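Local coordinates for protein probable porin (Pseudomonas aeruginosa, PDB 2Y0H) that probably acts as a porin, an outer-membrane beta barrel of the OprD family that lets solutes pass, at residues Q114-F119 with S194-Q199; D176-A181 with G198-I203; Y204-L209 with D272-L277. One frame throughout, in Å; residues are numbered along the deposited sequence.

How the contacts relate
Following the chain from the N terminus, contact 1 starts at residues 114-119, a tight turn with its flanking strand ends, in the excursion between barrel strands 104-108 and 129-137, and closes a long loop onto strand 191-200. Contact 2 opens inside that span, at residues 176-181, and closes on the same strand, sharing Gly198 and Gln199 with contact 1; it is the local pairing of neighbours 178-186 and 191-200. Contact 3 follows in series: the next strand, 204-216, meets residues 272-277 of the loop between strands 259-269 and 300-309. Three consecutive barrel strands thus receive two loops, and Phe178 and Leu200 of contact 2 pack against Leu277 of contact 3.

Contact 1 of 3, residues Q114-F119 with S194-Q199; sequences QLPVAF and SYYYGQ. With C8E ((hydroxyethyloxy)tri(ethyloxy)octane), chain E; C8E ((hydroxyethyloxy)tri(ethyloxy)octane), chain H.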
loop_
_atom_site.group_PDB
_atom_site.type_symbol
_atom_site.label_atom_id
_atom_site.label_comp_id
_atom_site.label_asym_id
_atom_site.label_seq_id
_atom_site.Cartn_x
_atom_site.Cartn_y
_atom_site.Cartn_z
ATOM N N GLN A 114 6.149 -4.478 -0.903
ATOM C CA GLN A 114 5.015 -3.916 -1.622
ATOM C C GLN A 114 4.415 -5.021 -2.476
ATOM O O GLN A 114 4.515 -4.989 -3.700
ATOM C CB GLN A 114 5.459 -2.742 -2.498
ATOM C CG GLN A 114 6.002 -1.568 -1.698
ATOM C CD GLN A 114 6.236 -0.341 -2.563
ATOM O OE1 GLN A 114 7.324 0.220 -2.567
ATOM N NE2 GLN A 114 5.212 0.074 -3.305
ATOM N N LEU A 115 3.802 -5.999 -1.811
ATOM C CA LEU A 115 3.330 -7.216 -2.456
ATOM C C LEU A 115 1.836 -7.388 -2.229
ATOM O O LEU A 115 1.279 -6.849 -1.272
ATOM C CB LEU A 115 4.082 -8.418 -1.891
ATOM C CG LEU A 115 5.603 -8.306 -1.995
ATOM C CD1 LEU A 115 6.284 -9.385 -1.159
ATOM C CD2 LEU A 115 6.039 -8.367 -3.458
ATOM N N PRO A 116 1.175 -8.140 -3.119
ATOM C CA PRO A 116 -0.288 -8.263 -3.041
ATOM C C PRO A 116 -0.781 -8.795 -1.685
ATOM O O PRO A 116 -1.880 -8.423 -1.274
ATOM C CB PRO A 116 -0.613 -9.240 -4.177
ATOM C CG PRO A 116 0.523 -9.058 -5.154
ATOM C CD PRO A 116 1.734 -8.839 -4.288
ATOM N N VAL A 117 0.015 -9.627 -1.001
ATOM C CA VAL A 117 -0.367 -10.155 0.306
ATOM C C VAL A 117 0.271 -9.421 1.502
ATOM O O VAL A 117 0.051 -9.796 2.666
ATOM C CB VAL A 117 -0.084 -11.677 0.427
ATOM C CG1 VAL A 117 -0.841 -12.440 -0.646
ATOM C CG2 VAL A 117 1.424 -11.978 0.361
ATOM N N ALA A 118 1.062 -8.388 1.213
ATOM C CA ALA A 118 1.737 -7.594 2.246
ATOM C C ALA A 118 2.266 -6.307 1.620
ATOM O O ALA A 118 3.397 -6.258 1.120
ATOM C CB ALA A 118 2.880 -8.376 2.876
ATOM N N PHE A 119 1.429 -5.274 1.632
ATOM C CA PHE A 119 1.762 -4.020 0.986
ATOM C C PHE A 119 1.883 -2.964 2.078
ATOM O O PHE A 119 0.874 -2.470 2.586
ATOM C CB PHE A 119 0.684 -3.635 -0.028
ATOM C CG PHE A 119 1.164 -2.677 -1.082
ATOM C CD1 PHE A 119 1.287 -1.329 -0.803
ATOM C CD2 PHE A 119 1.514 -3.133 -2.343
ATOM C CE1 PHE A 119 1.743 -0.443 -1.768
ATOM C CE2 PHE A 119 1.968 -2.256 -3.312
ATOM C CZ PHE A 119 2.079 -0.909 -3.025
ATOM N N SER A 194 -0.191 -12.951 -11.944
ATOM C CA SER A 194 0.520 -13.047 -10.680
ATOM C C SER A 194 -0.193 -13.983 -9.741
ATOM O O SER A 194 -1.418 -13.963 -9.647
ATOM C CB SER A 194 0.618 -11.681 -10.017
ATOM O OG SER A 194 1.561 -10.887 -10.692
ATOM N N TYR A 195 0.574 -14.821 -9.060
ATOM C CA TYR A 195 0.012 -15.614 -7.983
ATOM C C TYR A 195 0.860 -15.410 -6.736
ATOM O O TYR A 195 2.082 -15.461 -6.808
ATOM C CB TYR A 195 -0.057 -17.101 -8.347
ATOM C CG TYR A 195 -0.339 -17.969 -7.142
ATOM C CD1 TYR A 195 0.695 -18.434 -6.334
ATOM C CD2 TYR A 195 -1.641 -18.287 -6.786
ATOM C CE1 TYR A 195 0.434 -19.217 -5.211
ATOM C CE2 TYR A 195 -1.915 -19.068 -5.671
ATOM C CZ TYR A 195 -0.880 -19.532 -4.892
ATOM O OH TYR A 195 -1.171 -20.306 -3.791
ATOM N N TYR A 196 0.209 -15.164 -5.605
ATOM C CA TYR A 196 0.905 -15.044 -4.327
ATOM C C TYR A 196 0.209 -15.836 -3.230
ATOM O O TYR A 196 -1.014 -15.996 -3.250
ATOM C CB TYR A 196 1.047 -13.572 -3.895
ATOM C CG TYR A 196 2.268 -12.882 -4.462
ATOM C CD1 TYR A 196 2.240 -12.293 -5.719
ATOM C CD2 TYR A 196 3.445 -12.808 -3.733
ATOM C CE1 TYR A 196 3.365 -11.657 -6.242
ATOM C CE2 TYR A 196 4.576 -12.181 -4.245
ATOM C CZ TYR A 196 4.534 -11.611 -5.497
ATOM O OH TYR A 196 5.656 -10.980 -5.993
ATOM N N TYR A 197 1.005 -16.319 -2.276
ATOM C CA TYR A 197 0.508 -17.034 -1.111
ATOM C C TYR A 197 1.047 -16.338 0.138
ATOM O O TYR A 197 2.251 -16.120 0.259
ATOM C CB TYR A 197 0.960 -18.505 -1.161
ATOM C CG TYR A 197 0.587 -19.334 0.054
ATOM C CD1 TYR A 197 -0.736 -19.667 0.314
ATOM C CD2 TYR A 197 1.561 -19.778 0.946
ATOM C CE1 TYR A 197 -1.083 -20.429 1.425
ATOM C CE2 TYR A 197 1.224 -20.548 2.067
ATOM C CZ TYR A 197 -0.101 -20.866 2.298
ATOM O OH TYR A 197 -0.455 -21.623 3.397
ATOM N N GLY A 198 0.153 -15.970 1.049
ATOM C CA GLY A 198 0.550 -15.389 2.322
ATOM C C GLY A 198 0.082 -16.276 3.468
ATOM O O GLY A 198 -1.057 -16.733 3.481
ATOM N N GLN A 199 0.959 -16.541 4.424
ATOM C CA GLN A 199 0.577 -17.365 5.566
ATOM C C GLN A 199 1.067 -16.768 6.865
ATOM O O GLN A 199 2.261 -16.778 7.132
ATOM C CB GLN A 199 1.159 -18.771 5.441
ATOM C CG GLN A 199 0.968 -19.623 6.696
ATOM C CD GLN A 199 1.842 -20.874 6.675
ATOM O OE1 GLN A 199 3.042 -20.793 6.414
ATOM N NE2 GLN A 199 1.234 -22.039 6.921
HETATM C C1 C8E E . 3.144 -21.093 -9.121
HETATM C C2 C8E E . 2.152 -20.797 -10.246
HETATM C C3 C8E E . 0.741 -21.301 -9.946
HETATM C C4 C8E E . 0.414 -21.306 -8.455
HETATM C C5 C8E E . -0.438 -22.520 -8.094
HETATM C C6 C8E E . -1.212 -22.312 -6.791
HETATM C C7 C8E E . -2.057 -23.534 -6.415
HETATM C C8 C8E E . -2.517 -23.455 -4.961
HETATM O O9 C8E E . -3.712 -24.185 -4.762
HETATM C C10 C8E E . -3.651 -25.053 -3.648
HETATM C C1 C8E H . 2.940 -21.885 -3.584
HETATM C C2 C8E H . 1.653 -22.026 -2.773
HETATM C C3 C8E H . 1.462 -23.436 -2.217
HETATM C C4 C8E H . 0.774 -23.419 -0.854
HETATM C C5 C8E H . -0.416 -24.371 -0.791
#
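Pro116 lies over the ring of Tyr196, and from this pairing one can read how a loop is seated against the wall of a beta barrel. Residues 115-118 form a type I turn closed by backbone bonds in both directions between Leu115 and Ala118, while 194-199 belong to barrel strand 191-200. The turn packs against the face of that strand averted from the bound detergent, which puts it on the inner, channel side, as expected for the inward-folded third loop of OprD-type porins.

Pro116 and Tyr196 cross at about a right angle. The proline CD sits 3.9 Å from the centroid of the Tyr196 ring and 15° off its normal, a CH-pi contact, and the neighbouring CG of Pro116 lies just outside the rim, 3.7 Å from Tyr196 CD1. Leu115 reaches the phenol end instead, its CD2 lying 3.7 Å from Tyr196 OH. At the root of the ring Val117 takes over. Its CG1 is 3.9 Å from Tyr196 CB, whereas CG2 settles 4.0 Å from Gly198 CA, where the absence of a side chain lets the valine come close to the strand backbone. No hydrogen bond joins the two segments.

Tyr195 and Tyr197 project from the other face of the strand, toward bound detergent, which probably stands where lipid would lie. Tyr195 OH is hydrogen-bonded to His207 on the adjacent strand, and the chain E detergent runs over one face of its ring. In Tyr197, CG anti to the backbone N (chi1 176°) carries the side chain out. C4 of the chain H detergent stands 3.9 Å above the Tyr197 ring plane, over the ring centre.

Contact 2 of 3, residues D176-A181 with G198-I203; sequences DEFNLA and GQLKDI
The beta hairpin of strands 178-186 and 191-200, two neighbours in the porin barrel, is joined here at its open end, where Glu177, Phe178 and Asn179 run antiparallel to Lys201, Leu200 and Gln199. Asn179 and Gln199 form a hydrogen-bonded pair: Asn179 N donates to Gln199 O at 2.7 Å, and Gln199 N returns the bond to Asn179 O. Two residues on, just past the strand ends, Lys201 N donates to Glu177 O at 2.8 Å.

The Asn179-Gln199 pair is linked again through its side chains, which lie side by side and point the same way. Asn179 ND2 donates to Gln199 OE1 at 3.0 Å in a nearly straight bond (173°), although the two amide planes are 56° apart. The other proton of Asn179 ND2 goes to the anti lone pair of Glu177 OE2, at 2.8 Å. Both partners lie close to the asparagine amide plane, which fixes its rotation; Gln199 NE2 meanwhile binds Asp235, just after strand 221-234. Glu177 also rests on the aliphatic part of Lys201, its OE1 3.4 Å from Lys201 CD.

Phe178 projects to the other face. The tip of its ring, CZ, stops 3.8 Å from Gly198 CA, and CD1 lies 4.0 Å from Leu200 CB. CG, anti to the backbone N (chi1 -179°), is 4.1 Å from Gln199 O. A polar pair on one face and an aromatic and aliphatic pair on the other make up this antiparallel hairpin of the barrel wall.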
loop_
_atom_site.group_PDB
_atom_site.type_symbol
_atom_site.label_atom_id
_atom_site.label_comp_id
_atom_site.label_asym_id
_atom_site.label_seq_id
_atom_site.Cartn_x
_atom_site.Cartn_y
_atom_site.Cartn_z
ATOM N N ASP A 176 4.685 -14.682 15.112
ATOM C CA ASP A 176 5.907 -14.008 14.689
ATOM C C ASP A 176 6.388 -14.490 13.323
ATOM O O ASP A 176 7.542 -14.298 12.955
ATOM C CB ASP A 176 7.016 -14.154 15.733
ATOM C CG ASP A 176 7.379 -15.611 16.022
ATOM O OD1 ASP A 176 6.859 -16.537 15.347
ATOM O OD2 ASP A 176 8.213 -15.823 16.930
ATOM N N GLU A 177 5.492 -15.104 12.566
ATOM C CA GLU A 177 5.899 -15.727 11.321
ATOM C C GLU A 177 4.882 -15.546 10.188
ATOM O O GLU A 177 3.822 -16.168 10.170
ATOM C CB GLU A 177 6.209 -17.210 11.556
ATOM C CG GLU A 177 6.502 -18.004 10.300
ATOM C CD GLU A 177 6.940 -19.431 10.606
ATOM O OE1 GLU A 177 7.378 -19.698 11.749
ATOM O OE2 GLU A 177 6.847 -20.278 9.699
ATOM N N PHE A 178 5.221 -14.676 9.248
ATOM C CA PHE A 178 4.417 -14.494 8.052
ATOM C C PHE A 178 5.196 -15.004 6.856
ATOM O O PHE A 178 6.240 -14.458 6.500
ATOM C CB PHE A 178 4.058 -13.024 7.849
ATOM C CG PHE A 178 3.206 -12.779 6.635
ATOM C CD1 PHE A 178 1.881 -13.174 6.620
ATOM C CD2 PHE A 178 3.735 -12.176 5.503
ATOM C CE1 PHE A 178 1.088 -12.959 5.510
ATOM C CE2 PHE A 178 2.933 -11.955 4.391
ATOM C CZ PHE A 178 1.615 -12.351 4.400
ATOM N N ASN A 179 4.697 -16.067 6.250
ATOM C CA ASN A 179 5.374 -16.666 5.114
ATOM C C ASN A 179 4.717 -16.248 3.815
ATOM O O ASN A 179 3.486 -16.230 3.707
ATOM C CB ASN A 179 5.369 -18.189 5.246
ATOM C CG ASN A 179 6.201 -18.672 6.429
ATOM O OD1 ASN A 179 7.323 -18.202 6.644
ATOM N ND2 ASN A 179 5.653 -19.614 7.199
ATOM N N LEU A 180 5.537 -15.915 2.822
ATOM C CA LEU A 180 5.006 -15.500 1.524
ATOM C C LEU A 180 5.804 -16.092 0.359
ATOM O O LEU A 180 7.019 -16.272 0.444
ATOM C CB LEU A 180 4.970 -13.971 1.432
ATOM C CG LEU A 180 6.295 -13.198 1.489
ATOM C CD1 LEU A 180 6.906 -13.037 0.092
ATOM C CD2 LEU A 180 6.084 -11.822 2.139
ATOM N N ALA A 181 5.110 -16.404 -0.724
ATOM C CA ALA A 181 5.760 -16.928 -1.915
ATOM C C ALA A 181 4.938 -16.480 -3.102
ATOM O O ALA A 181 3.709 -16.437 -3.022
ATOM C CB ALA A 181 5.854 -18.445 -1.864
ATOM N N GLY A 198 0.153 -15.970 1.049
ATOM C CA GLY A 198 0.550 -15.389 2.322
ATOM C C GLY A 198 0.082 -16.276 3.468
ATOM O O GLY A 198 -1.057 -16.733 3.481
ATOM N N GLN A 199 0.959 -16.541 4.424
ATOM C CA GLN A 199 0.577 -17.365 5.566
ATOM C C GLN A 199 1.067 -16.768 6.865
ATOM O O GLN A 199 2.261 -16.778 7.132
ATOM C CB GLN A 199 1.159 -18.771 5.441
ATOM C CG GLN A 199 0.968 -19.623 6.696
ATOM C CD GLN A 199 1.842 -20.874 6.675
ATOM O OE1 GLN A 199 3.042 -20.793 6.414
ATOM N NE2 GLN A 199 1.234 -22.039 6.921
ATOM N N LEU A 200 0.149 -16.258 7.676
ATOM C CA LEU A 200 0.503 -15.820 9.017
ATOM C C LEU A 200 0.346 -17.068 9.859
ATOM O O LEU A 200 -0.780 -17.467 10.163
ATOM C CB LEU A 200 -0.451 -14.742 9.523
ATOM C CG LEU A 200 0.143 -13.609 10.365
ATOM C CD1 LEU A 200 -0.908 -12.927 11.252
ATOM C CD2 LEU A 200 1.341 -14.051 11.154
ATOM N N LYS A 201 1.470 -17.687 10.210
ATOM C CA LYS A 201 1.474 -19.012 10.834
ATOM C C LYS A 201 0.514 -19.124 12.017
ATOM O O LYS A 201 0.539 -18.305 12.930
ATOM C CB LYS A 201 2.879 -19.404 11.280
ATOM C CG LYS A 201 3.006 -20.908 11.574
ATOM C CD LYS A 201 4.347 -21.262 12.195
ATOM C CE LYS A 201 4.514 -22.791 12.323
ATOM N NZ LYS A 201 3.379 -23.433 13.054
ATOM N N ASP A 202 -0.330 -20.143 11.975
ATOM C CA ASP A 202 -1.368 -20.368 12.986
ATOM C C ASP A 202 -2.525 -19.374 13.045
ATOM O O ASP A 202 -3.372 -19.469 13.927
ATOM C CB ASP A 202 -0.752 -20.538 14.373
ATOM C CG ASP A 202 -0.103 -21.877 14.537
ATOM O OD1 ASP A 202 -0.630 -22.846 13.931
ATOM O OD2 ASP A 202 0.929 -21.952 15.243
ATOM N N ILE A 203 -2.585 -18.440 12.108
ATOM C CA ILE A 203 -3.688 -17.480 12.097
ATOM C C ILE A 203 -4.485 -17.521 10.789
ATOM O O ILE A 203 -5.670 -17.856 10.797
ATOM C CB ILE A 203 -3.200 -16.049 12.424
ATOM C CG1 ILE A 203 -2.675 -16.019 13.851
ATOM C CG2 ILE A 203 -4.333 -15.017 12.221
ATOM C CD1 ILE A 203 -2.066 -14.694 14.282
#

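Contact 3 of 3, residues Y204-L209 with D272-L277; sequences YRQHYL and DAFPVL
Pro275 O is met by Gln206 NE2 and by a water, and through it a loop of the porin is bonded to the barrel wall. Gln206 lies on barrel strand 204-216, and Pro275 in the long loop between strands 259-269 and 300-309, which here packs along the same side of the wall as the turn of residues 115-118. This is consistent with the inward-folded loops of OprD-type channels.

The direct bond is a long one, 3.3 Å from Gln206 NE2 to Pro275 O, but reasonably straight at 158°. The carbonyl oxygen lies near the glutamine amide plane. Water 1 can bridge the same two residues, 2.7 Å from Gln206 OE1 and 3.0 Å from Pro275 O, though other acceptors nearby may compete for its protons. Gln206 NE2 is also bonded to Ser232 OG on the next strand, so NE2 has two acceptors, while OE1 faces the water. With CG anti to the backbone N (chi1 -176°) and an extended chain beyond, the glutamine stretches out from the strand to meet the loop.

The amide also meets Phe274. Amide and ring planes are only 4° apart, while the two side chains cross at about a right angle, and NE2 of Gln206 comes obliquely to within 3.2 Å of Phe274 CE1. Phe274 in turn meets the ring of Phe230, and Asp272 is hydrogen-bonded to Asp244 and Asn245, so the loop also has ties to the strands beyond.

Tyr204, two residues before Gln206, completes the contact with packing of its ring and hydroxyl end. Pro275 CB lies over one face of its ring, toward the rim, 4.2 Å from Tyr204 CE2. Leu277 approaches the ring edge near its plane, bringing CD2 to 3.5 Å from Tyr204 OH.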
loop_
_atom_site.group_PDB
_atom_site.type_symbol
_atom_site.label_atom_id
_atom_site.label_comp_id
_atom_site.label_asym_id
_atom_site.label_seq_id
_atom_site.Cartn_x
_atom_site.Cartn_y
_atom_site.Cartn_z
ATOM N N TYR A 204 -3.834 -17.205 9.671
ATOM C CA TYR A 204 -4.504 -17.273 8.375
ATOM C C TYR A 204 -3.585 -17.597 7.194
ATOM O O TYR A 204 -2.361 -17.466 7.280
ATOM C CB TYR A 204 -5.324 -15.999 8.100
ATOM C CG TYR A 204 -4.526 -14.795 7.614
ATOM C CD1 TYR A 204 -3.894 -13.939 8.518
ATOM C CD2 TYR A 204 -4.415 -14.512 6.254
ATOM C CE1 TYR A 204 -3.192 -12.830 8.080
ATOM C CE2 TYR A 204 -3.707 -13.407 5.807
ATOM C CZ TYR A 204 -3.096 -12.577 6.720
ATOM O OH TYR A 204 -2.397 -11.486 6.277
ATOM N N ARG A 205 -4.222 -18.033 6.112
ATOM C CA ARG A 205 -3.602 -18.324 4.814
ATOM C C ARG A 205 -4.350 -17.509 3.771
ATOM O O ARG A 205 -5.562 -17.380 3.850
ATOM C CB ARG A 205 -3.852 -19.785 4.413
ATOM C CG ARG A 205 -3.022 -20.814 5.067
ATOM C CD ARG A 205 -3.471 -22.211 4.601
ATOM N NE ARG A 205 -2.794 -23.217 5.408
ATOM C CZ ARG A 205 -2.135 -24.264 4.926
ATOM N NH1 ARG A 205 -2.068 -24.478 3.616
ATOM N NH2 ARG A 205 -1.539 -25.099 5.764
ATOM N N GLN A 206 -3.650 -17.035 2.752
ATOM C CA GLN A 206 -4.285 -16.219 1.735
ATOM C C GLN A 206 -3.685 -16.483 0.356
ATOM O O GLN A 206 -2.467 -16.391 0.172
ATOM C CB GLN A 206 -4.115 -14.753 2.104
ATOM C CG GLN A 206 -4.810 -13.790 1.190
ATOM C CD GLN A 206 -4.847 -12.388 1.784
ATOM O OE1 GLN A 206 -3.899 -11.630 1.647
ATOM N NE2 GLN A 206 -5.946 -12.051 2.451
ATOM N N HIS A 207 -4.540 -16.800 -0.608
ATOM C CA HIS A 207 -4.099 -17.017 -1.982
ATOM C C HIS A 207 -4.527 -15.826 -2.800
ATOM O O HIS A 207 -5.637 -15.340 -2.640
ATOM C CB HIS A 207 -4.725 -18.282 -2.595
ATOM C CG HIS A 207 -4.322 -19.553 -1.913
ATOM N ND1 HIS A 207 -3.246 -20.311 -2.326
ATOM C CD2 HIS A 207 -4.854 -20.201 -0.850
ATOM C CE1 HIS A 207 -3.132 -21.369 -1.544
ATOM N NE2 HIS A 207 -4.090 -21.320 -0.635
ATOM N N TYR A 208 -3.651 -15.376 -3.689
ATOM C CA TYR A 208 -3.935 -14.231 -4.535
ATOM C C TYR A 208 -3.715 -14.594 -5.979
ATOM O O TYR A 208 -2.698 -15.202 -6.327
ATOM C CB TYR A 208 -3.015 -13.058 -4.188
ATOM C CG TYR A 208 -2.999 -11.958 -5.231
ATOM C CD1 TYR A 208 -4.031 -11.021 -5.294
ATOM C CD2 TYR A 208 -1.954 -11.841 -6.145
ATOM C CE1 TYR A 208 -4.032 -10.010 -6.235
ATOM C CE2 TYR A 208 -1.950 -10.808 -7.101
ATOM C CZ TYR A 208 -3.001 -9.905 -7.137
ATOM O OH TYR A 208 -3.035 -8.879 -8.056
ATOM N N LEU A 209 -4.666 -14.194 -6.816
ATOM C CA LEU A 209 -4.520 -14.320 -8.255
ATOM C C LEU A 209 -4.823 -12.978 -8.916
ATOM O O LEU A 209 -5.875 -12.383 -8.685
ATOM C CB LEU A 209 -5.453 -15.397 -8.806
ATOM C CG LEU A 209 -5.056 -15.831 -10.212
ATOM C CD1 LEU A 209 -3.712 -16.520 -10.116
ATOM C CD2 LEU A 209 -6.103 -16.766 -10.842
ATOM N N ASP A 272 -16.339 -12.754 6.982
ATOM C CA ASP A 272 -15.270 -11.863 7.441
ATOM C C ASP A 272 -14.909 -10.721 6.485
ATOM O O ASP A 272 -15.059 -10.830 5.271
ATOM C CB ASP A 272 -14.001 -12.663 7.764
ATOM C CG ASP A 272 -14.179 -13.559 8.972
ATOM O OD1 ASP A 272 -14.804 -13.090 9.947
ATOM O OD2 ASP A 272 -13.716 -14.726 8.939
ATOM N N ALA A 273 -14.413 -9.632 7.054
ATOM C CA ALA A 273 -13.741 -8.610 6.277
ATOM C C ALA A 273 -12.484 -9.207 5.646
ATOM O O ALA A 273 -11.986 -10.229 6.090
ATOM C CB ALA A 273 -13.368 -7.423 7.166
ATOM N N PHE A 274 -11.978 -8.556 4.605
ATOM C CA PHE A 274 -10.718 -8.942 3.995
ATOM C C PHE A 274 -9.550 -8.840 4.992
ATOM O O PHE A 274 -9.285 -7.766 5.534
ATOM C CB PHE A 274 -10.445 -8.057 2.776
ATOM C CG PHE A 274 -9.181 -8.400 2.047
ATOM C CD1 PHE A 274 -8.991 -9.682 1.526
ATOM C CD2 PHE A 274 -8.180 -7.441 1.873
ATOM C CE1 PHE A 274 -7.834 -10.008 0.844
ATOM C CE2 PHE A 274 -7.003 -7.752 1.188
ATOM C CZ PHE A 274 -6.829 -9.040 0.667
ATOM N N PRO A 275 -8.853 -9.960 5.234
ATOM C CA PRO A 275 -7.724 -9.972 6.178
ATOM C C PRO A 275 -6.502 -9.237 5.637
ATOM O O PRO A 275 -6.043 -9.535 4.527
ATOM C CB PRO A 275 -7.409 -11.463 6.328
ATOM C CG PRO A 275 -8.652 -12.181 5.825
ATOM C CD PRO A 275 -9.184 -11.311 4.749
ATOM N N VAL A 276 -6.008 -8.268 6.406
ATOM C CA VAL A 276 -4.689 -7.684 6.177
ATOM C C VAL A 276 -3.904 -7.763 7.465
ATOM O O VAL A 276 -4.494 -7.836 8.548
ATOM C CB VAL A 276 -4.767 -6.202 5.728
ATOM C CG1 VAL A 276 -5.202 -6.111 4.278
ATOM C CG2 VAL A 276 -5.723 -5.403 6.629
ATOM N N LEU A 277 -2.576 -7.744 7.352
ATOM C CA LEU A 277 -1.703 -7.659 8.524
ATOM C C LEU A 277 -1.943 -6.364 9.311
ATOM O O LEU A 277 -2.239 -5.318 8.727
ATOM C CB LEU A 277 -0.230 -7.746 8.108
ATOM C CG LEU A 277 0.201 -9.075 7.473
ATOM C CD1 LEU A 277 1.633 -9.009 6.938
ATOM C CD2 LEU A 277 0.049 -10.214 8.476
HETATM O O HOH W 1 -3.980 -9.038 2.382
#